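Local structure of interleukin-15 receptor alpha chain (Mus musculus, 2PSM) at residues 15-20 with 33-38. The protein probably binds the cytokine interleukin-15 through its sushi domain as the alpha subunit of the interleukin-15 receptor. Numbering follows the deposited sequence.
Sequences VSIEHA and ERYVCN
Tyr35 reaches across to the loop before strand 20-21 and ends on the carbonyl of Val15, its OH giving a hydrogen bond of 2.6 Å to Val15 O. That oxygen lies at the ring edge, in its plane, while the hydroxyl stands 31° out of the carbonyl plane. With its CG anti to the carbonyl carbon (chi1 -74°), the ring offers one face to Ile17, whose CG1 sits 3.8 Å from the centroid in a CH-pi contact, the two side chains crossing at about a right angle. Pro14, Ile22, Ile51 and Leu69 also touch this buried tyrosine. A phenylalanine here would keep the ring face against Ile17 CG1 but would probably leave Val15 O without its hydroxyl partner and the loop less firmly held. Farther along, a type II turn from Ile17 to Ala20 brings the chain onto strand 32-37. Ala20 faces Cys37 as an antiparallel non-hydrogen-bonded pair, CA to CA 4.1 Å, and its CA also makes a CA-H...O contact with Val36 O. Beside this pair, Asn38 N donates to His19 O, 2.8 Å away. The Asn38 amide group lies against the His19 backbone, ND2 3.4 Å from His19 C. The pairing lays strand 20-21, outermost in the sheet within this chain, against strand 32-37, whose Cys37 forms the disulfide with Cys71, one of the two that brace the small beta fold of a sushi (SCR) domain.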
loop_
_atom_site.group_PDB
_atom_site.type_symbol
_atom_site.label_atom_id
_atom_site.label_comp_id
_atom_site.label_asym_id
_atom_site.label_seq_id
_atom_site.Cartn_x
_atom_site.Cartn_y
_atom_site.Cartn_z
ATOM N N VAL B 15 -2.944 11.475 -18.080
ATOM C CA VAL B 15 -2.174 12.673 -17.759
ATOM C C VAL B 15 -0.731 12.248 -17.570
ATOM O O VAL B 15 -0.451 11.064 -17.363
ATOM C CB VAL B 15 -2.649 13.332 -16.447
ATOM C CG1 VAL B 15 -4.138 13.634 -16.527
ATOM C CG2 VAL B 15 -2.346 12.418 -15.261
ATOM N N SER B 16 0.191 13.197 -17.643
ATOM C CA SER B 16 1.591 12.856 -17.447
ATOM C C SER B 16 1.954 13.103 -15.987
ATOM O O SER B 16 1.517 14.082 -15.384
ATOM C CB SER B 16 2.491 13.694 -18.359
ATOM O OG SER B 16 2.353 15.068 -18.063
ATOM N N ILE B 17 2.735 12.193 -15.419
ATOM C CA ILE B 17 3.170 12.311 -14.038
ATOM C C ILE B 17 4.662 12.604 -14.088
ATOM O O ILE B 17 5.371 12.024 -14.910
ATOM C CB ILE B 17 2.925 10.996 -13.263
ATOM C CG1 ILE B 17 1.418 10.750 -13.111
ATOM C CG2 ILE B 17 3.604 11.063 -11.898
ATOM C CD1 ILE B 17 0.714 11.749 -12.210
ATOM N N GLU B 18 5.133 13.497 -13.222
ATOM C CA GLU B 18 6.550 13.866 -13.197
ATOM C C GLU B 18 7.481 12.706 -12.811
ATOM O O GLU B 18 7.278 12.040 -11.789
ATOM C CB GLU B 18 6.768 15.050 -12.242
ATOM C CG GLU B 18 8.213 15.539 -12.194
ATOM C CD GLU B 18 8.409 16.780 -11.330
ATOM O OE1 GLU B 18 7.940 16.793 -10.171
ATOM O OE2 GLU B 18 9.048 17.743 -11.809
ATOM N N HIS B 19 8.496 12.473 -13.641
ATOM C CA HIS B 19 9.486 11.417 -13.416
ATOM C C HIS B 19 8.884 10.026 -13.590
ATOM O O HIS B 19 9.320 9.055 -12.966
ATOM C CB HIS B 19 10.090 11.561 -12.014
ATOM C CG HIS B 19 10.777 12.872 -11.790
ATOM N ND1 HIS B 19 10.746 13.532 -10.579
ATOM C CD2 HIS B 19 11.502 13.650 -12.626
ATOM C CE1 HIS B 19 11.422 14.663 -10.681
ATOM N NE2 HIS B 19 11.891 14.758 -11.912
ATOM N N ALA B 20 7.887 9.936 -14.459
ATOM C CA ALA B 20 7.219 8.675 -14.721
ATOM C C ALA B 20 6.743 8.650 -16.159
ATOM O O ALA B 20 6.555 9.695 -16.779
ATOM C CB ALA B 20 6.030 8.512 -13.783
ATOM N N GLU B 33 -4.230 0.217 -15.923
ATOM C CA GLU B 33 -2.875 0.454 -16.414
ATOM C C GLU B 33 -2.027 1.031 -15.290
ATOM O O GLU B 33 -2.555 1.544 -14.306
ATOM C CB GLU B 33 -2.893 1.438 -17.593
ATOM C CG GLU B 33 -3.723 1.003 -18.811
ATOM C CD GLU B 33 -3.113 -0.163 -19.593
ATOM O OE1 GLU B 33 -1.872 -0.299 -19.617
ATOM O OE2 GLU B 33 -3.877 -0.938 -20.207
ATOM N N ARG B 34 -0.711 0.965 -15.440
ATOM C CA ARG B 34 0.169 1.476 -14.407
ATOM C C ARG B 34 1.335 2.285 -14.928
ATOM O O ARG B 34 1.998 1.896 -15.890
ATOM C CB ARG B 34 0.726 0.323 -13.559
ATOM C CG ARG B 34 -0.268 -0.306 -12.594
ATOM C CD ARG B 34 0.399 -1.423 -11.789
ATOM N NE ARG B 34 -0.562 -2.121 -10.938
ATOM C CZ ARG B 34 -1.039 -1.637 -9.796
ATOM N NH1 ARG B 34 -0.640 -0.451 -9.356
ATOM N NH2 ARG B 34 -1.924 -2.337 -9.096
ATOM N N TYR B 35 1.575 3.416 -14.276
ATOM C CA TYR B 35 2.699 4.285 -14.599
ATOM C C TYR B 35 3.941 3.556 -14.095
ATOM O O TYR B 35 3.844 2.695 -13.216
ATOM C CB TYR B 35 2.584 5.607 -13.834
ATOM C CG TYR B 35 1.525 6.556 -14.352
ATOM C CD1 TYR B 35 1.815 7.460 -15.374
ATOM C CD2 TYR B 35 0.241 6.557 -13.815
ATOM C CE1 TYR B 35 0.846 8.347 -15.850
ATOM C CE2 TYR B 35 -0.733 7.435 -14.280
ATOM C CZ TYR B 35 -0.423 8.327 -15.300
ATOM O OH TYR B 35 -1.384 9.187 -15.778
ATOM N N VAL B 36 5.099 3.909 -14.638
ATOM C CA VAL B 36 6.365 3.320 -14.223
ATOM C C VAL B 36 7.307 4.486 -13.961
ATOM O O VAL B 36 7.553 5.294 -14.858
ATOM C CB VAL B 36 6.973 2.424 -15.331
ATOM C CG1 VAL B 36 8.377 1.966 -14.932
ATOM C CG2 VAL B 36 6.078 1.213 -15.562
ATOM N N CYS B 37 7.811 4.595 -12.734
ATOM C CA CYS B 37 8.723 5.683 -12.411
ATOM C C CYS B 37 10.006 5.520 -13.227
ATOM O O CYS B 37 10.464 4.398 -13.473
ATOM C CB CYS B 37 9.051 5.709 -10.911
ATOM S SG CYS B 37 7.694 6.180 -9.774
ATOM N N ASN B 38 10.570 6.644 -13.662
ATOM C CA ASN B 38 11.789 6.636 -14.462
ATOM C C ASN B 38 12.967 6.075 -13.670
ATOM O O ASN B 38 12.975 6.117 -12.438
ATOM C CB ASN B 38 12.138 8.059 -14.938
ATOM C CG ASN B 38 11.119 8.628 -15.928
ATOM O OD1 ASN B 38 10.347 7.892 -16.545
ATOM N ND2 ASN B 38 11.134 9.947 -16.093
#